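Local coordinates for protein RNA polymerase sigma-H factor (Fusobacterium nucleatum subsp. nucleatum, PDB 3MZY) that probably acts as a sigma-70 family initiation factor, directing RNA polymerase to specific promoter sites before being released, at residues K17-Y22 / S27-F32; F105-N108 / E114-V117; R128-I133 / K139-T144. All blocks are in the same frame, centred on the assembly; numbering follows the deposited sequence.

Contact 1: K17-Y22 / S27-F32; sequences KAIKFY and SSFSSF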
# COMPACT_ATOMS: atom_id res chain seq x y z
N LYS A 17 0.71 -6.61 -0.15
CA LYS A 17 1.64 -7.63 0.32
C LYS A 17 2.07 -7.31 1.74
O LYS A 17 2.04 -8.18 2.61
CB LYS A 17 2.87 -7.71 -0.59
CG LYS A 17 2.70 -8.64 -1.79
CD LYS A 17 4.04 -8.93 -2.45
CE LYS A 17 3.84 -9.54 -3.82
NZ LYS A 17 5.14 -9.99 -4.39
N ALA A 18 2.47 -6.05 1.96
CA ALA A 18 2.83 -5.57 3.28
C ALA A 18 1.77 -5.97 4.31
O ALA A 18 2.08 -6.55 5.34
CB ALA A 18 3.02 -4.07 3.26
N ILE A 19 0.51 -5.66 3.98
CA ILE A 19 -0.62 -5.88 4.85
C ILE A 19 -0.87 -7.38 5.11
O ILE A 19 -1.13 -7.77 6.24
CB ILE A 19 -1.90 -5.25 4.25
CG1 ILE A 19 -1.76 -3.73 4.14
CG2 ILE A 19 -3.17 -5.63 5.07
CD1 ILE A 19 -2.79 -3.08 3.21
N LYS A 20 -0.79 -8.18 4.05
CA LYS A 20 -1.09 -9.61 4.13
C LYS A 20 -0.02 -10.38 4.91
O LYS A 20 -0.33 -11.40 5.53
CB LYS A 20 -1.25 -10.20 2.73
N PHE A 21 1.21 -9.88 4.89
CA PHE A 21 2.36 -10.63 5.41
C PHE A 21 3.04 -10.08 6.67
O PHE A 21 4.03 -10.64 7.14
CB PHE A 21 3.40 -10.84 4.29
CG PHE A 21 3.02 -11.91 3.30
CD1 PHE A 21 3.35 -13.24 3.54
CD2 PHE A 21 2.34 -11.58 2.13
CE1 PHE A 21 3.01 -14.24 2.62
CE2 PHE A 21 1.98 -12.57 1.20
CZ PHE A 21 2.32 -13.90 1.44
N TYR A 22 2.49 -9.00 7.23
CA TYR A 22 3.12 -8.30 8.35
C TYR A 22 3.29 -9.12 9.64
O TYR A 22 2.34 -9.70 10.18
CB TYR A 22 2.39 -6.98 8.63
CG TYR A 22 2.95 -6.15 9.78
CD1 TYR A 22 4.30 -5.78 9.83
CD2 TYR A 22 2.11 -5.71 10.80
CE1 TYR A 22 4.80 -5.01 10.89
CE2 TYR A 22 2.60 -4.94 11.86
CZ TYR A 22 3.94 -4.60 11.90
OH TYR A 22 4.40 -3.83 12.95
N SER A 27 9.12 -5.76 13.07
CA SER A 27 9.36 -4.31 12.93
C SER A 27 8.05 -3.52 12.96
O SER A 27 6.96 -4.10 13.05
CB SER A 27 10.10 -3.99 11.63
OG SER A 27 9.20 -3.98 10.53
N SER A 28 8.16 -2.19 12.86
CA SER A 28 7.00 -1.31 12.72
C SER A 28 6.37 -1.53 11.35
O SER A 28 7.05 -1.92 10.39
CB SER A 28 7.41 0.16 12.89
OG SER A 28 7.80 0.75 11.66
N PHE A 29 5.07 -1.29 11.25
CA PHE A 29 4.41 -1.55 9.99
C PHE A 29 4.88 -0.57 8.92
O PHE A 29 5.10 -0.96 7.77
CB PHE A 29 2.87 -1.58 10.10
CG PHE A 29 2.20 -1.69 8.76
CD1 PHE A 29 2.31 -2.86 8.01
CD2 PHE A 29 1.53 -0.62 8.21
CE1 PHE A 29 1.74 -2.96 6.74
CE2 PHE A 29 0.96 -0.70 6.93
CZ PHE A 29 1.07 -1.88 6.20
N SER A 30 5.04 0.69 9.30
CA SER A 30 5.51 1.75 8.40
C SER A 30 6.77 1.34 7.64
O SER A 30 6.84 1.52 6.42
CB SER A 30 5.78 3.05 9.16
OG SER A 30 4.58 3.80 9.31
N SER A 31 7.75 0.78 8.34
CA SER A 31 8.98 0.37 7.66
C SER A 31 8.79 -0.91 6.85
O SER A 31 9.44 -1.12 5.83
CB SER A 31 10.15 0.26 8.63
OG SER A 31 9.77 -0.41 9.81
N PHE A 32 7.88 -1.78 7.28
CA PHE A 32 7.63 -3.00 6.51
C PHE A 32 6.95 -2.64 5.19
O PHE A 32 7.30 -3.17 4.14
CB PHE A 32 6.85 -4.07 7.31
CG PHE A 32 6.68 -5.38 6.56
CD1 PHE A 32 7.80 -6.18 6.26
CD2 PHE A 32 5.42 -5.81 6.12
CE1 PHE A 32 7.66 -7.40 5.55
CE2 PHE A 32 5.27 -7.01 5.42
CZ PHE A 32 6.39 -7.81 5.14
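Y22 and F29 form an edge-to-face (T-shaped) pair where the chain loops from helix 8-21 back to helix 29-50. The edge of F29 is directed at a face of Y22, with centroids 5.2 Å apart and planes at 72°. The F29 CB atom adds a CH-pi contact, lying 3.9 Å from the centroid of the Y22 ring.

One hydrogen bond crosses the contact: Y22 OH donates to S27 O at 2.6 Å, in the carbonyl plane, with a C=O...donor angle of 145°. The Y22 CG atom stands anti to the backbone N (chi1 -180°), which carries the ring across toward the other segment until its hydroxyl meets the chain just before helix 29-50. S28 takes the N-cap position there, and its carbonyl oxygen accepts F32 N and S27 OG from opposite faces. S28 OG and S31 OG also share a hydrogen bond.

The remaining contacts are mostly apolar. A18 CB meets both phenylalanines, at 3.9 Å from F29 CE1 and 4.1 Å from F32 CD2. I19 CG1 lies 4.0 Å from F29 CZ. The F32 ring turns its edge to the backbone, with F32 CE2 3.2 Å from A18 O, while Y22 and F32 run past each other in opposite directions, Y22 CD1 being 3.9 Å from F32 CD2.

Both segments belong to sigma-70 region 2. Helix 138-159 packs on the same cluster, with S152 against I19, R149 against Y22 and I145 against F29, while K17 pairs with E40 farther along helix 29-50.

Contact 2: F105-N108 / E114-V117; sequences FSEN and EKEV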
# COMPACT_ATOMS: atom_id res chain seq x y z
N PHE A 105 -11.94 0.81 -3.25
CA PHE A 105 -12.21 0.80 -1.82
C PHE A 105 -11.61 2.06 -1.16
O PHE A 105 -12.29 2.78 -0.40
CB PHE A 105 -11.66 -0.47 -1.17
CG PHE A 105 -11.53 -0.37 0.33
CD1 PHE A 105 -10.28 -0.24 0.92
CD2 PHE A 105 -12.66 -0.35 1.14
CE1 PHE A 105 -10.14 -0.13 2.32
CE2 PHE A 105 -12.54 -0.23 2.53
CZ PHE A 105 -11.27 -0.11 3.12
N SER A 106 -10.34 2.32 -1.46
CA SER A 106 -9.66 3.45 -0.87
C SER A 106 -10.27 4.79 -1.33
O SER A 106 -10.56 5.66 -0.49
CB SER A 106 -8.15 3.36 -1.09
OG SER A 106 -7.79 3.59 -2.43
N GLU A 107 -10.52 4.95 -2.63
CA GLU A 107 -11.15 6.17 -3.14
C GLU A 107 -12.51 6.41 -2.43
O GLU A 107 -12.81 7.53 -2.01
CB GLU A 107 -11.33 6.11 -4.66
CG GLU A 107 -11.87 7.40 -5.31
CD GLU A 107 -10.90 8.59 -5.21
OE1 GLU A 107 -11.37 9.74 -4.99
OE2 GLU A 107 -9.66 8.38 -5.34
N ASN A 108 -13.28 5.35 -2.25
CA ASN A 108 -14.60 5.50 -1.65
C ASN A 108 -14.67 5.47 -0.12
O ASN A 108 -15.75 5.74 0.42
CB ASN A 108 -15.53 4.43 -2.19
CG ASN A 108 -15.69 4.51 -3.68
OD1 ASN A 108 -15.67 5.59 -4.28
ND2 ASN A 108 -15.84 3.36 -4.31
N GLU A 114 -6.00 10.39 4.81
CA GLU A 114 -5.63 9.01 4.48
C GLU A 114 -5.25 8.86 3.00
O GLU A 114 -4.28 8.17 2.67
CB GLU A 114 -6.74 8.05 4.87
CG GLU A 114 -6.84 7.82 6.36
CD GLU A 114 -8.18 7.20 6.79
OE1 GLU A 114 -9.12 7.12 5.95
OE2 GLU A 114 -8.29 6.82 7.99
N LYS A 115 -6.00 9.52 2.11
CA LYS A 115 -5.69 9.50 0.68
C LYS A 115 -4.38 10.22 0.35
O LYS A 115 -3.63 9.78 -0.54
CB LYS A 115 -6.82 10.14 -0.12
CG LYS A 115 -8.08 9.28 -0.22
CD LYS A 115 -9.21 10.15 -0.70
CE LYS A 115 -10.34 9.34 -1.18
NZ LYS A 115 -11.54 10.21 -1.44
N GLU A 116 -4.12 11.32 1.04
CA GLU A 116 -2.90 12.11 0.80
C GLU A 116 -1.69 11.27 1.18
O GLU A 116 -0.70 11.25 0.46
CB GLU A 116 -2.91 13.41 1.61
CG GLU A 116 -3.74 14.53 1.03
CD GLU A 116 -3.79 15.76 1.96
OE1 GLU A 116 -3.73 16.90 1.44
OE2 GLU A 116 -3.88 15.58 3.20
N VAL A 117 -1.79 10.57 2.31
CA VAL A 117 -0.73 9.69 2.80
C VAL A 117 -0.51 8.50 1.86
O VAL A 117 0.62 8.17 1.49
CB VAL A 117 -1.00 9.23 4.26
CG1 VAL A 117 -0.10 8.04 4.65
CG2 VAL A 117 -0.80 10.40 5.25
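This is a polar, partly buried contact in which K115, on helix 112-121, reaches across to E107 near the C-terminal end of helix 91-109. The helices follow one another in the chain, joined by a short turn, and come closest at S106 and K115, whose CA atoms are 7.4 Å apart.

K115 starts toward the other helix and stays extended beyond CG, so its ammonium group arrives at the far end of a nearly straight arm. There it meets two oxygens of one residue. K115 NZ donates a weak hydrogen bond to the backbone oxygen E107 O at 3.0 Å, and forms a rather long salt bridge with E107 OE1 at 3.6 Å. K115 CE also comes near the backbone, 3.2 Å from E107 O and 3.8 Å from S106 O.

E107 has to fold to join in, since its first side-chain bond leads away from K115. Its chi1 (-174°) swings CG over beside the carbonyl carbon, and a bend at chi2 (66°) brings the carboxylate round to the lysine; the two side chains cross at about a right angle. A positive charge beside the last turn of a helix probably suits the local dipole.

Around the contact, F105 stacks on W155, E114 pairs with K151 and R147, and V117 packs on helix 138-159. The contact thus bridges the outer side of a helix hairpin, an arrangement consistent with the compact helical C-terminal domain, region 4, of sigma-70 factors.

Contact 3: R128-I133 / K139-T144; sequences REIATI and KSIDNT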
# COMPACT_ATOMS: atom_id res chain seq x y z
N ARG A 128 8.68 9.26 7.31
CA ARG A 128 9.41 10.49 7.61
C ARG A 128 9.35 11.46 6.43
O ARG A 128 9.17 12.66 6.61
CB ARG A 128 10.86 10.19 7.94
CG ARG A 128 11.02 9.44 9.22
CD ARG A 128 12.48 9.20 9.50
NE ARG A 128 13.23 10.45 9.57
CZ ARG A 128 14.48 10.58 9.16
NH1 ARG A 128 15.10 11.75 9.26
NH2 ARG A 128 15.12 9.54 8.64
N GLU A 129 9.50 10.92 5.23
CA GLU A 129 9.47 11.76 4.04
C GLU A 129 8.06 12.28 3.82
O GLU A 129 7.89 13.41 3.34
CB GLU A 129 9.98 11.00 2.82
CG GLU A 129 11.47 10.66 2.86
CD GLU A 129 11.90 9.75 1.72
OE1 GLU A 129 11.06 8.98 1.20
OE2 GLU A 129 13.10 9.80 1.32
N ILE A 130 7.05 11.49 4.19
CA ILE A 130 5.66 11.88 4.02
C ILE A 130 5.31 13.03 4.97
O ILE A 130 4.63 14.00 4.59
CB ILE A 130 4.69 10.64 4.17
CG1 ILE A 130 4.92 9.64 3.03
CG2 ILE A 130 3.21 11.07 4.21
CD1 ILE A 130 4.30 8.26 3.27
N ALA A 131 5.78 12.94 6.22
CA ALA A 131 5.66 14.05 7.18
C ALA A 131 6.19 15.36 6.59
O ALA A 131 5.51 16.38 6.64
CB ALA A 131 6.40 13.71 8.45
N THR A 132 7.38 15.31 6.03
CA THR A 132 8.00 16.49 5.43
C THR A 132 7.14 16.99 4.28
O THR A 132 6.85 18.18 4.19
CB THR A 132 9.44 16.17 4.96
OG1 THR A 132 10.19 15.68 6.07
CG2 THR A 132 10.13 17.39 4.40
N ILE A 133 6.70 16.09 3.41
CA ILE A 133 5.89 16.46 2.27
C ILE A 133 4.60 17.18 2.68
O ILE A 133 4.25 18.23 2.12
CB ILE A 133 5.58 15.22 1.39
CG1 ILE A 133 6.88 14.75 0.70
CG2 ILE A 133 4.44 15.50 0.37
CD1 ILE A 133 6.81 13.34 0.16
N LYS A 139 4.22 11.27 14.12
CA LYS A 139 3.27 10.41 14.83
C LYS A 139 1.97 10.36 14.06
O LYS A 139 1.35 9.31 13.93
CB LYS A 139 3.00 10.95 16.23
CG LYS A 139 2.05 10.10 17.05
CD LYS A 139 1.61 10.85 18.31
CE LYS A 139 1.33 9.89 19.46
NZ LYS A 139 2.54 9.73 20.32
N SER A 140 1.58 11.51 13.55
CA SER A 140 0.34 11.65 12.83
C SER A 140 0.35 10.84 11.53
O SER A 140 -0.68 10.30 11.14
CB SER A 140 0.10 13.13 12.58
OG SER A 140 -0.42 13.34 11.30
N ILE A 141 1.51 10.75 10.88
CA ILE A 141 1.62 10.01 9.63
C ILE A 141 1.59 8.52 9.93
O ILE A 141 0.92 7.73 9.26
CB ILE A 141 2.91 10.40 8.84
CG1 ILE A 141 2.86 11.86 8.39
CG2 ILE A 141 3.16 9.45 7.64
CD1 ILE A 141 1.62 12.25 7.64
N ASP A 142 2.34 8.14 10.95
CA ASP A 142 2.44 6.77 11.38
C ASP A 142 1.07 6.20 11.72
O ASP A 142 0.76 5.07 11.35
CB ASP A 142 3.36 6.68 12.58
CG ASP A 142 3.62 5.27 13.00
OD1 ASP A 142 4.36 4.57 12.28
OD2 ASP A 142 3.09 4.86 14.05
N ASN A 143 0.27 6.99 12.43
CA ASN A 143 -1.07 6.59 12.84
C ASN A 143 -2.02 6.46 11.66
O ASN A 143 -2.96 5.65 11.70
CB ASN A 143 -1.62 7.58 13.86
CG ASN A 143 -0.97 7.45 15.23
OD1 ASN A 143 -0.39 6.41 15.56
ND2 ASN A 143 -1.09 8.49 16.03
N THR A 144 -1.79 7.28 10.64
CA THR A 144 -2.57 7.26 9.40
C THR A 144 -2.26 6.00 8.58
O THR A 144 -3.18 5.31 8.13
CB THR A 144 -2.31 8.52 8.56
OG1 THR A 144 -2.79 9.65 9.27
CG2 THR A 144 -3.01 8.45 7.18
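I141 packs against I130 and A131 where helix 138-159 meets helix 127-134. The contact is wholly apolar, and no hydrogen bond crosses it. The two isoleucines cross obliquely and meet methyl to methyl, I130 CG2 lying 3.8 Å from I141 CG2. The same I141 CG2 methyl also approaches the branch point of its partner, 4.0 Å from I130 CB.

The longer branch of I141 runs past A131, with I141 CG1 3.8 Å from A131 CA and 4.0 Å from A131 CB. Its tip then returns to the neighbouring isoleucine, where I141 CD1 is 4.0 Å from I130 CG2. A chi1 of -65° places both branches of I141 where they reach helix 127-134: CG2 lies beside the carbonyl carbon and CG1 beside the backbone nitrogen. A131 and I141 approach to 6.2 Å between CA atoms, a close spacing, consistent with the small alanine side chain there.

All three touching residues are buried; Y120 lies against I130, and Y127 and L134 against I141. Helices 127-134 and 138-159, separated by a short turn, are consistent with the helix-turn-helix of sigma-70 region 4, whose second helix is the DNA-recognition helix.

Overall arrangement
Contact 3 is buried and purely aliphatic; contact 1 is partly buried and largely aromatic, with one hydrogen bond across it; contact 2 is polar and partly buried, with E107 exposed and K115 partly so. Each joins two helices adjacent in the chain, and the three follow in series. Contacts 2 and 3 touch directly, V117 CG2 packing on the T144 methyl and on I141 CD1, so the four helices from 91-109 to 138-159 form one body. Contact 1 belongs to region 2 and lies across the chain's centre from contact 2, about 18 Å away between centres. It meets contact 3 through S30 and D142, a probable hydrogen bond between the two parts of the protein.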